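Long-range contacts in alpha-galactosidase (PDB 3MI6), which probably hydrolyses terminal, non-reducing alpha-D-galactose residues from alpha-galactosides such as galactose oligosaccharides, galactomannans and galactolipids: residues D[364-370]-D[408-413]; D[333-339]-D[602-608]; D[475-481]-D[523-529]. One frame throughout, in Å; residues are numbered along the deposited sequence.

Contact 1 of 3, residues D[364-370]-D[408-413]; sequences FVLDDGW and KFGLWF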
loop_
_atom_site.group_PDB
_atom_site.type_symbol
_atom_site.label_atom_id
_atom_site.label_comp_id
_atom_site.label_asym_id
_atom_site.label_seq_id
_atom_site.Cartn_x
_atom_site.Cartn_y
_atom_site.Cartn_z
ATOM N N PHE D 364 13.909 -11.838 47.329
ATOM C CA PHE D 364 12.520 -12.245 47.440
ATOM C C PHE D 364 11.672 -11.000 47.606
ATOM O O PHE D 364 12.045 -10.104 48.347
ATOM C CB PHE D 364 12.314 -13.201 48.614
ATOM C CG PHE D 364 10.899 -13.646 48.767
ATOM C CD1 PHE D 364 9.949 -12.799 49.311
ATOM C CD2 PHE D 364 10.508 -14.889 48.348
ATOM C CE1 PHE D 364 8.641 -13.191 49.434
ATOM C CE2 PHE D 364 9.201 -15.282 48.473
ATOM C CZ PHE D 364 8.265 -14.431 49.015
ATOM N N VAL D 365 10.547 -10.949 46.895
ATOM C CA VAL D 365 9.622 -9.814 46.940
ATOM C C VAL D 365 8.206 -10.208 47.361
ATOM O O VAL D 365 7.446 -10.748 46.560
ATOM C CB VAL D 365 9.492 -9.112 45.577
ATOM C CG1 VAL D 365 8.650 -7.884 45.729
ATOM C CG2 VAL D 365 10.850 -8.762 45.006
ATOM N N LEU D 366 7.849 -9.923 48.611
ATOM C CA LEU D 366 6.504 -10.173 49.088
ATOM C C LEU D 366 5.525 -9.205 48.404
ATOM O O LEU D 366 5.723 -7.983 48.449
ATOM C CB LEU D 366 6.484 -9.987 50.595
ATOM C CG LEU D 366 5.154 -10.083 51.327
ATOM C CD1 LEU D 366 4.575 -11.453 51.158
ATOM C CD2 LEU D 366 5.360 -9.755 52.800
ATOM N N ASP D 367 4.485 -9.734 47.757
ATOM C CA ASP D 367 3.563 -8.880 47.002
ATOM C C ASP D 367 2.297 -8.579 47.797
ATOM O O ASP D 367 2.303 -8.606 49.028
ATOM C CB ASP D 367 3.214 -9.491 45.630
ATOM C CG ASP D 367 2.975 -8.424 44.534
ATOM O OD1 ASP D 367 3.956 -8.000 43.871
ATOM O OD2 ASP D 367 1.805 -8.030 44.321
ATOM N N ASP D 368 1.219 -8.297 47.073
ATOM C CA ASP D 368 -0.039 -7.860 47.653
ATOM C C ASP D 368 -0.530 -8.843 48.713
ATOM O O ASP D 368 -0.505 -10.055 48.498
ATOM C CB ASP D 368 -1.086 -7.705 46.538
ATOM C CG ASP D 368 -2.276 -6.842 46.944
ATOM O OD1 ASP D 368 -2.583 -6.730 48.144
ATOM O OD2 ASP D 368 -2.920 -6.280 46.043
ATOM N N GLY D 369 -0.956 -8.317 49.860
ATOM C CA GLY D 369 -1.618 -9.129 50.865
ATOM C C GLY D 369 -1.057 -9.081 52.275
ATOM O O GLY D 369 -1.645 -9.640 53.191
ATOM N N TRP D 370 0.066 -8.408 52.471
ATOM C CA TRP D 370 0.744 -8.466 53.760
ATOM C C TRP D 370 0.188 -7.501 54.813
ATOM O O TRP D 370 0.458 -7.642 56.010
ATOM C CB TRP D 370 2.241 -8.222 53.575
ATOM C CG TRP D 370 2.549 -6.882 53.008
ATOM C CD1 TRP D 370 2.654 -6.564 51.695
ATOM C CD2 TRP D 370 2.782 -5.680 53.734
ATOM N NE1 TRP D 370 2.943 -5.237 51.551
ATOM C CE2 TRP D 370 3.026 -4.667 52.792
ATOM C CE3 TRP D 370 2.806 -5.359 55.087
ATOM C CZ2 TRP D 370 3.297 -3.350 53.159
ATOM C CZ3 TRP D 370 3.074 -4.053 55.454
ATOM C CH2 TRP D 370 3.320 -3.064 54.494
ATOM N N LYS D 408 18.136 -10.635 49.304
ATOM C CA LYS D 408 17.583 -9.298 49.465
ATOM C C LYS D 408 16.089 -9.405 49.663
ATOM O O LYS D 408 15.491 -10.402 49.307
ATOM C CB LYS D 408 17.890 -8.436 48.250
ATOM C CG LYS D 408 19.320 -7.955 48.185
ATOM C CD LYS D 408 19.605 -7.259 46.865
ATOM C CE LYS D 408 20.957 -6.560 46.866
ATOM N NZ LYS D 408 21.171 -5.845 45.573
ATOM N N PHE D 409 15.483 -8.376 50.240
ATOM C CA PHE D 409 14.059 -8.421 50.535
ATOM C C PHE D 409 13.352 -7.193 50.014
ATOM O O PHE D 409 13.843 -6.076 50.162
ATOM C CB PHE D 409 13.813 -8.558 52.038
ATOM C CG PHE D 409 12.369 -8.637 52.396
ATOM C CD1 PHE D 409 11.622 -9.753 52.061
ATOM C CD2 PHE D 409 11.749 -7.596 53.061
ATOM C CE1 PHE D 409 10.289 -9.835 52.377
ATOM C CE2 PHE D 409 10.416 -7.674 53.385
ATOM C CZ PHE D 409 9.686 -8.797 53.042
ATOM N N GLY D 410 12.197 -7.407 49.402
ATOM C CA GLY D 410 11.415 -6.310 48.872
ATOM C C GLY D 410 9.952 -6.549 49.150
ATOM O O GLY D 410 9.541 -7.700 49.353
ATOM N N LEU D 411 9.172 -5.469 49.186
ATOM C CA LEU D 411 7.727 -5.589 49.359
ATOM C C LEU D 411 6.929 -4.547 48.579
ATOM O O LEU D 411 7.469 -3.564 48.091
ATOM C CB LEU D 411 7.318 -5.629 50.848
ATOM C CG LEU D 411 7.212 -4.350 51.688
ATOM C CD1 LEU D 411 5.939 -3.629 51.357
ATOM C CD2 LEU D 411 7.231 -4.662 53.172
ATOM N N TRP D 412 5.627 -4.790 48.504
ATOM C CA TRP D 412 4.695 -4.128 47.603
ATOM C C TRP D 412 3.831 -3.108 48.355
ATOM O O TRP D 412 3.186 -3.428 49.350
ATOM C CB TRP D 412 3.820 -5.231 46.990
ATOM C CG TRP D 412 2.727 -4.831 46.061
ATOM C CD1 TRP D 412 2.727 -4.969 44.711
ATOM C CD2 TRP D 412 1.437 -4.295 46.408
ATOM N NE1 TRP D 412 1.533 -4.538 44.186
ATOM C CE2 TRP D 412 0.722 -4.117 45.207
ATOM C CE3 TRP D 412 0.821 -3.939 47.616
ATOM C CZ2 TRP D 412 -0.575 -3.587 45.173
ATOM C CZ3 TRP D 412 -0.465 -3.423 47.581
ATOM C CH2 TRP D 412 -1.149 -3.249 46.371
ATOM N N PHE D 413 3.840 -1.871 47.889
ATOM C CA PHE D 413 2.885 -0.878 48.344
ATOM C C PHE D 413 2.037 -0.417 47.161
ATOM O O PHE D 413 2.449 -0.546 46.000
ATOM C CB PHE D 413 3.604 0.345 48.907
ATOM C CG PHE D 413 4.373 0.083 50.163
ATOM C CD1 PHE D 413 3.779 0.258 51.402
ATOM C CD2 PHE D 413 5.701 -0.314 50.108
ATOM C CE1 PHE D 413 4.494 0.023 52.564
ATOM C CE2 PHE D 413 6.419 -0.546 51.259
ATOM C CZ PHE D 413 5.817 -0.382 52.490
#

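Contact 2 of 3, residues D[333-339]-D[602-608]; sequences LINNWEA and LGYELDI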
loop_
_atom_site.group_PDB
_atom_site.type_symbol
_atom_site.label_atom_id
_atom_site.label_comp_id
_atom_site.label_asym_id
_atom_site.label_seq_id
_atom_site.Cartn_x
_atom_site.Cartn_y
_atom_site.Cartn_z
ATOM N N LEU D 333 15.073 -11.684 40.944
ATOM C CA LEU D 333 14.132 -11.726 42.047
ATOM C C LEU D 333 13.090 -12.809 41.855
ATOM O O LEU D 333 12.924 -13.338 40.759
ATOM C CB LEU D 333 13.440 -10.382 42.196
ATOM C CG LEU D 333 12.544 -9.939 41.038
ATOM C CD1 LEU D 333 11.175 -10.597 41.094
ATOM C CD2 LEU D 333 12.393 -8.431 41.057
ATOM N N ILE D 334 12.393 -13.143 42.934
ATOM C CA ILE D 334 11.199 -13.963 42.834
ATOM C C ILE D 334 10.045 -13.269 43.564
ATOM O O ILE D 334 10.243 -12.657 44.594
ATOM C CB ILE D 334 11.428 -15.385 43.354
ATOM C CG1 ILE D 334 10.123 -16.178 43.279
ATOM C CG2 ILE D 334 11.969 -15.361 44.767
ATOM C CD1 ILE D 334 10.305 -17.653 43.429
ATOM N N ASN D 335 8.849 -13.353 42.995
ATOM C CA ASN D 335 7.673 -12.642 43.479
ATOM C C ASN D 335 6.539 -13.656 43.625
ATOM O O ASN D 335 6.286 -14.437 42.694
ATOM C CB ASN D 335 7.317 -11.546 42.464
ATOM C CG ASN D 335 6.145 -10.674 42.894
ATOM O OD1 ASN D 335 5.218 -11.128 43.572
ATOM N ND2 ASN D 335 6.174 -9.412 42.475
ATOM N N ASN D 336 5.871 -13.658 44.784
ATOM C CA ASN D 336 4.824 -14.655 45.082
ATOM C C ASN D 336 3.410 -14.356 44.546
ATOM O O ASN D 336 2.470 -15.097 44.828
ATOM C CB ASN D 336 4.734 -14.897 46.583
ATOM C CG ASN D 336 4.228 -13.686 47.330
ATOM O OD1 ASN D 336 4.842 -12.627 47.282
ATOM N ND2 ASN D 336 3.102 -13.832 48.022
ATOM N N TRP D 337 3.273 -13.283 43.769
ATOM C CA TRP D 337 1.977 -12.850 43.244
ATOM C C TRP D 337 1.237 -13.944 42.454
ATOM O O TRP D 337 0.278 -14.519 42.966
ATOM C CB TRP D 337 2.112 -11.538 42.440
ATOM C CG TRP D 337 0.852 -11.110 41.687
ATOM C CD1 TRP D 337 0.750 -10.844 40.355
ATOM C CD2 TRP D 337 -0.467 -10.920 42.230
ATOM N NE1 TRP D 337 -0.539 -10.499 40.032
ATOM C CE2 TRP D 337 -1.305 -10.533 41.163
ATOM C CE3 TRP D 337 -1.017 -11.041 43.510
ATOM C CZ2 TRP D 337 -2.655 -10.260 41.334
ATOM C CZ3 TRP D 337 -2.361 -10.770 43.680
ATOM C CH2 TRP D 337 -3.166 -10.382 42.593
ATOM N N GLU D 338 1.676 -14.229 41.222
ATOM C CA GLU D 338 1.050 -15.269 40.380
ATOM C C GLU D 338 1.275 -16.692 40.935
ATOM O O GLU D 338 0.751 -17.683 40.403
ATOM C CB GLU D 338 1.554 -15.194 38.923
ATOM C CG GLU D 338 1.175 -13.924 38.134
ATOM C CD GLU D 338 1.605 -13.992 36.645
ATOM O OE1 GLU D 338 1.376 -15.052 36.005
ATOM O OE2 GLU D 338 2.164 -12.987 36.120
ATOM N N ALA D 339 2.053 -16.773 42.012
ATOM C CA ALA D 339 2.389 -18.041 42.641
ATOM C C ALA D 339 1.382 -18.442 43.706
ATOM O O ALA D 339 1.050 -19.614 43.829
ATOM C CB ALA D 339 3.778 -17.970 43.238
ATOM N N LEU D 602 15.528 -9.943 34.648
ATOM C CA LEU D 602 14.981 -11.278 34.896
ATOM C C LEU D 602 14.457 -11.448 36.313
ATOM O O LEU D 602 15.029 -10.927 37.268
ATOM C CB LEU D 602 16.030 -12.364 34.580
ATOM C CG LEU D 602 15.572 -13.814 34.738
ATOM C CD1 LEU D 602 14.459 -14.116 33.763
ATOM C CD2 LEU D 602 16.728 -14.795 34.561
ATOM N N GLY D 603 13.356 -12.178 36.430
ATOM C CA GLY D 603 12.658 -12.359 37.688
ATOM C C GLY D 603 11.760 -13.566 37.545
ATOM O O GLY D 603 11.484 -13.994 36.430
ATOM N N TYR D 604 11.334 -14.141 38.660
ATOM C CA TYR D 604 10.486 -15.325 38.618
ATOM C C TYR D 604 9.236 -15.093 39.416
ATOM O O TYR D 604 9.289 -14.528 40.498
ATOM C CB TYR D 604 11.234 -16.574 39.101
ATOM C CG TYR D 604 12.265 -17.011 38.113
ATOM C CD1 TYR D 604 11.998 -18.031 37.210
ATOM C CD2 TYR D 604 13.488 -16.367 38.039
ATOM C CE1 TYR D 604 12.947 -18.420 36.257
ATOM C CE2 TYR D 604 14.438 -16.739 37.103
ATOM C CZ TYR D 604 14.162 -17.768 36.215
ATOM O OH TYR D 604 15.103 -18.131 35.294
ATOM N N GLU D 605 8.107 -15.521 38.873
ATOM C CA GLU D 605 6.816 -15.236 39.482
ATOM C C GLU D 605 5.964 -16.493 39.474
ATOM O O GLU D 605 4.787 -16.456 39.112
ATOM C CB GLU D 605 6.117 -14.094 38.732
ATOM C CG GLU D 605 5.020 -13.404 39.541
ATOM C CD GLU D 605 4.597 -12.053 38.956
ATOM O OE1 GLU D 605 5.460 -11.318 38.419
ATOM O OE2 GLU D 605 3.399 -11.719 39.049
ATOM N N LEU D 606 6.578 -17.612 39.852
ATOM C CA LEU D 606 5.872 -18.885 39.890
ATOM C C LEU D 606 6.171 -19.688 41.147
ATOM O O LEU D 606 7.200 -19.496 41.789
ATOM C CB LEU D 606 6.135 -19.715 38.629
ATOM C CG LEU D 606 7.389 -20.530 38.316
ATOM C CD1 LEU D 606 7.269 -20.979 36.880
ATOM C CD2 LEU D 606 8.638 -19.739 38.487
ATOM N N ASP D 607 5.246 -20.572 41.507
ATOM C CA ASP D 607 5.400 -21.374 42.703
ATOM C C ASP D 607 6.420 -22.469 42.459
ATOM O O ASP D 607 6.062 -23.574 42.059
ATOM C CB ASP D 607 4.069 -21.993 43.097
ATOM C CG ASP D 607 4.099 -22.569 44.483
ATOM O OD1 ASP D 607 5.200 -22.597 45.072
ATOM O OD2 ASP D 607 3.032 -22.972 44.992
ATOM N N ILE D 608 7.692 -22.161 42.692
ATOM C CA ILE D 608 8.769 -23.115 42.435
ATOM C C ILE D 608 8.775 -24.284 43.423
ATOM O O ILE D 608 9.446 -25.289 43.187
ATOM C CB ILE D 608 10.146 -22.433 42.423
ATOM C CG1 ILE D 608 10.368 -21.649 43.710
ATOM C CG2 ILE D 608 10.264 -21.499 41.248
ATOM C CD1 ILE D 608 11.662 -20.902 43.721
#

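Contact 3 of 3, residues D[475-481]-D[523-529]; sequences YIKWDMN and LFESCAS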
loop_
_atom_site.group_PDB
_atom_site.type_symbol
_atom_site.label_atom_id
_atom_site.label_comp_id
_atom_site.label_asym_id
_atom_site.label_seq_id
_atom_site.Cartn_x
_atom_site.Cartn_y
_atom_site.Cartn_z
ATOM N N TYR D 475 14.205 -2.945 48.535
ATOM C CA TYR D 475 13.434 -2.831 47.300
ATOM C C TYR D 475 11.958 -2.678 47.619
ATOM O O TYR D 475 11.453 -3.277 48.564
ATOM C CB TYR D 475 13.676 -4.099 46.476
ATOM C CG TYR D 475 12.780 -4.374 45.284
ATOM C CD1 TYR D 475 11.536 -4.948 45.442
ATOM C CD2 TYR D 475 13.227 -4.148 43.989
ATOM C CE1 TYR D 475 10.736 -5.239 44.345
ATOM C CE2 TYR D 475 12.437 -4.439 42.885
ATOM C CZ TYR D 475 11.192 -4.987 43.067
ATOM O OH TYR D 475 10.399 -5.275 41.967
ATOM N N ILE D 476 11.275 -1.868 46.825
ATOM C CA ILE D 476 9.845 -1.660 46.970
ATOM C C ILE D 476 9.173 -1.693 45.588
ATOM O O ILE D 476 9.604 -1.034 44.643
ATOM C CB ILE D 476 9.544 -0.334 47.734
ATOM C CG1 ILE D 476 9.585 -0.570 49.247
ATOM C CG2 ILE D 476 8.204 0.230 47.353
ATOM C CD1 ILE D 476 9.541 0.689 50.064
ATOM N N LYS D 477 8.144 -2.512 45.460
ATOM C CA LYS D 477 7.300 -2.469 44.287
ATOM C C LYS D 477 6.174 -1.497 44.618
ATOM O O LYS D 477 5.370 -1.734 45.516
ATOM C CB LYS D 477 6.763 -3.865 43.960
ATOM C CG LYS D 477 6.118 -4.016 42.580
ATOM C CD LYS D 477 5.648 -5.467 42.396
ATOM C CE LYS D 477 4.806 -5.676 41.140
ATOM N NZ LYS D 477 4.277 -7.083 41.006
ATOM N N TRP D 478 6.146 -0.386 43.897
ATOM C CA TRP D 478 5.167 0.671 44.116
ATOM C C TRP D 478 4.141 0.653 42.981
ATOM O O TRP D 478 4.377 1.167 41.881
ATOM C CB TRP D 478 5.899 2.012 44.201
ATOM C CG TRP D 478 5.050 3.249 44.239
ATOM C CD1 TRP D 478 3.791 3.403 43.749
ATOM C CD2 TRP D 478 5.432 4.524 44.767
ATOM N NE1 TRP D 478 3.355 4.694 43.943
ATOM C CE2 TRP D 478 4.345 5.404 44.563
ATOM C CE3 TRP D 478 6.589 5.009 45.390
ATOM C CZ2 TRP D 478 4.377 6.737 44.961
ATOM C CZ3 TRP D 478 6.621 6.338 45.783
ATOM C CH2 TRP D 478 5.522 7.187 45.569
ATOM N N ASP D 479 2.995 0.051 43.271
ATOM C CA ASP D 479 1.979 -0.224 42.270
ATOM C C ASP D 479 0.919 0.885 42.250
ATOM O O ASP D 479 0.973 1.816 43.047
ATOM C CB ASP D 479 1.350 -1.576 42.584
ATOM C CG ASP D 479 0.714 -2.217 41.382
ATOM O OD1 ASP D 479 0.495 -1.511 40.370
ATOM O OD2 ASP D 479 0.435 -3.439 41.455
HETATM N N MSE D 480 -0.043 0.780 41.336
HETATM C CA MSE D 480 -1.072 1.803 41.144
HETATM C C MSE D 480 -2.123 1.254 40.170
HETATM O O MSE D 480 -1.910 1.261 38.953
HETATM C CB MSE D 480 -0.439 3.092 40.608
HETATM C CG MSE D 480 -1.283 4.338 40.807
HETATM SE SE MSE D 480 -2.669 4.611 39.448
HETATM C CE MSE D 480 -1.586 5.213 37.924
ATOM N N ASN D 481 -3.256 0.797 40.712
ATOM C CA ASN D 481 -4.150 -0.121 40.007
ATOM C C ASN D 481 -5.541 0.362 39.566
ATOM O O ASN D 481 -6.376 -0.449 39.181
ATOM C CB ASN D 481 -4.321 -1.401 40.827
ATOM C CG ASN D 481 -3.096 -2.288 40.783
ATOM O OD1 ASN D 481 -2.566 -2.704 41.824
ATOM N ND2 ASN D 481 -2.624 -2.573 39.575
ATOM N N LEU D 523 15.957 0.105 45.990
ATOM C CA LEU D 523 15.589 -0.025 44.596
ATOM C C LEU D 523 14.071 0.053 44.479
ATOM O O LEU D 523 13.367 -0.792 45.029
ATOM C CB LEU D 523 16.066 -1.386 44.109
ATOM C CG LEU D 523 15.945 -1.781 42.646
ATOM C CD1 LEU D 523 16.328 -0.623 41.720
ATOM C CD2 LEU D 523 16.818 -3.011 42.399
ATOM N N PHE D 524 13.568 1.073 43.788
ATOM C CA PHE D 524 12.138 1.171 43.507
ATOM C C PHE D 524 11.852 0.650 42.112
ATOM O O PHE D 524 12.401 1.150 41.127
ATOM C CB PHE D 524 11.632 2.615 43.625
ATOM C CG PHE D 524 11.576 3.121 45.026
ATOM C CD1 PHE D 524 12.623 3.838 45.555
ATOM C CD2 PHE D 524 10.480 2.870 45.819
ATOM C CE1 PHE D 524 12.580 4.294 46.847
ATOM C CE2 PHE D 524 10.434 3.325 47.128
ATOM C CZ PHE D 524 11.485 4.043 47.638
ATOM N N GLU D 525 11.013 -0.379 42.047
ATOM C CA GLU D 525 10.415 -0.818 40.796
ATOM C C GLU D 525 9.061 -0.152 40.700
ATOM O O GLU D 525 8.200 -0.375 41.528
ATOM C CB GLU D 525 10.287 -2.355 40.704
ATOM C CG GLU D 525 9.769 -2.841 39.330
ATOM C CD GLU D 525 10.220 -4.269 38.917
ATOM O OE1 GLU D 525 9.438 -4.948 38.199
ATOM O OE2 GLU D 525 11.341 -4.715 39.280
ATOM N N SER D 526 8.905 0.701 39.699
ATOM C CA SER D 526 7.643 1.380 39.438
ATOM C C SER D 526 6.611 0.398 38.854
ATOM O O SER D 526 6.972 -0.585 38.191
ATOM C CB SER D 526 7.893 2.559 38.504
ATOM O OG SER D 526 7.065 2.478 37.376
ATOM N N CYS D 527 5.329 0.633 39.120
ATOM C CA CYS D 527 4.300 -0.272 38.626
ATOM C C CYS D 527 2.978 0.449 38.486
ATOM O O CYS D 527 2.721 1.406 39.197
ATOM C CB CYS D 527 4.151 -1.464 39.573
ATOM S SG CYS D 527 3.099 -2.800 38.963
ATOM N N ALA D 528 2.151 -0.006 37.553
ATOM C CA ALA D 528 0.799 0.525 37.377
ATOM C C ALA D 528 -0.041 -0.498 36.629
ATOM O O ALA D 528 -0.318 -0.322 35.439
ATOM C CB ALA D 528 0.815 1.849 36.626
ATOM N N SER D 529 -0.441 -1.564 37.331
ATOM C CA SER D 529 -1.147 -2.674 36.704
ATOM C C SER D 529 -0.303 -3.177 35.539
ATOM O O SER D 529 -0.822 -3.489 34.463
ATOM C CB SER D 529 -2.518 -2.224 36.187
ATOM O OG SER D 529 -3.482 -2.198 37.214
#

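Contact 1 of 3, residues D[364-370]-D[408-413]
W412 and W370 reach across to the facing segment through different first torsions. W412 sends CG away from its own nitrogen (chi1 177°), which lays the indole against D367 and D368; W370 holds CG between its N and carbonyl carbon (chi1 62°), which turns its indole toward strand 408-413. There W370 NE1 donates to W412 O at 2.9 Å, a nearly straight bond (163°) with the acceptor in the indole plane, fixing the ring's rotation. L411 CD2 rests over one face of W370, 4.3 Å from the six-membered ring centroid, and the indole edge meets the face of F413 in an offset edge-to-face pair with centroids 5.5 Å apart.

The W412 indole is covered on one face by D368 CB, 4.1 Å from the six-membered ring centroid and almost on its normal, a CH-pi contact. The D368 carboxylate stacks nearly flat with this ring, while OD2 is salt-bridged to R374. D367 crosses at a slant, placing OD2 3.2 Å from W412 CD1; D368 N donates to that same oxygen at 2.8 Å.

Toward the N-terminal ends of the segments the strands run parallel, with F364 N bonded to K408 O, G410 N to F364 O and L366 N to G410 O. F364, L366, F409 and L411 share the face turned toward the surrounding helices.

Two predicted substrate-binding aspartates therefore pack on a tryptophan whose NE1 bonds D479 OD2, the probable nucleophile, consistent with W412 acting as a second-shell residue that positions it.

Contact 2 of 3, residues D[333-339]-D[602-608]
Y604 and the 333-335 strand are joined by two backbone hydrogen bonds: Y604 N donates to L333 O at 2.8 Å, and Y604 O accepts from N335 N, also at 2.8 Å and nearly along the C=O axis. The next residue, E605, extends beyond CG toward the start of helix 337-340. Its OE2 lies in the plane of the W337 indole, at the ring edge 3.1 Å from CD1, and stands 3.3 Å from E338 CG.

E605 OE2 and E338 OE2 are two acceptors 3.4 Å apart with no hydrogen bond between them, their carboxylates 75° from coplanar. Each carboxylate finds its partner elsewhere: H575 ND1 bonds E605 OE1, and T551 OG1 bonds E338 OE2. With an alanine in place of E605, H575 ND1 would probably be left without this mate and a gap would be likely to open beside W337 and E338.

N335 OD1 caps the helix by accepting from W337 N at 2.9 Å, while its ND2 reaches D367. Farther out, I334 CD1 and I608 CD1 meet tip to tip at 3.5 Å, and A339 CB packs on the backbone between L606 and D607. I334 also faces helix 346-358, whereas L333 lies on the other face, inside the barrel, where it touches Y475 and H575.

Parallel pairing of the first strand with the last is what closes the eightfold beta/alpha (TIM) barrel characteristic of this glycoside hydrolase family.

Contact 3 of 3, residues D[475-481]-D[523-529]
Y475 leads its ring along strand 523-526, CG anti to the backbone N (chi1 168°). From CB, which lies 3.6 Å from L523 O, the side chain passes CD2, 3.8 Å from L523 CG, then CE2 and CZ, both beside E525 CB. At the tip OH makes a weak hydrogen bond to E525 OE2 at 2.9 Å. That oxygen lies in the plane of the phenol ring, although the carboxylate itself is turned 82° to it, and Q544 NE2 supplies OE2 with a second bond.

Between the parallel backbones, I476 N donates to L523 O, E525 N to I476 O and W478 N to E525 O, the last of these nearly straight (170°). The side chains alternate accordingly: Y475, K477, L523 and E525 share one face, while I476, W478 and F524 share the other. On the latter, I476 CG2 lies alongside the F524 ring, 3.8 Å from CD2, and W478 and F524 both touch helix 500-518.

Past the strands, D479 OD1 accepts from S529 N at 3.2 Å, using the syn lone pair; the modelled approach of M480 N to the same oxygen is too short to be relied on. The two carboxylate oxygens are thus held by groups from the segments flanking it, S529 N on OD1 and W412 NE1 on OD2. C527 SG sits 3.4 Å from D479 CG and 4.0 Å from K477 CE, and K477 NZ is salt-bridged to D367.

Here the C-terminal ends of the fourth and fifth strands of a TIM barrel, with the loops that follow, bring the predicted nucleophile D479 together with K477 and C527, both predicted to bind substrate, as expected for the active-site mouth of a family 36 glycoside hydrolase.

All three contacts belong to one closed, eight-stranded parallel barrel within the Melibiase range. Contact 2 joins the first strand to the eighth, contact 1 the second to the third, and contact 3 the fourth to the fifth. Along the chain, contact 1 closes before contact 3 opens, and both fall between the two segments of contact 2. The centres of contacts 1 and 2 lie about 11 Å apart, those of 1 and 3 about 10 Å, and those of 2 and 3 about 15 Å. V365 N to I334 O and F413 N to K477 O are probable hydrogen bonds between neighbouring contacts. N335, D367 and K477 draw all three together at the predicted substrate site.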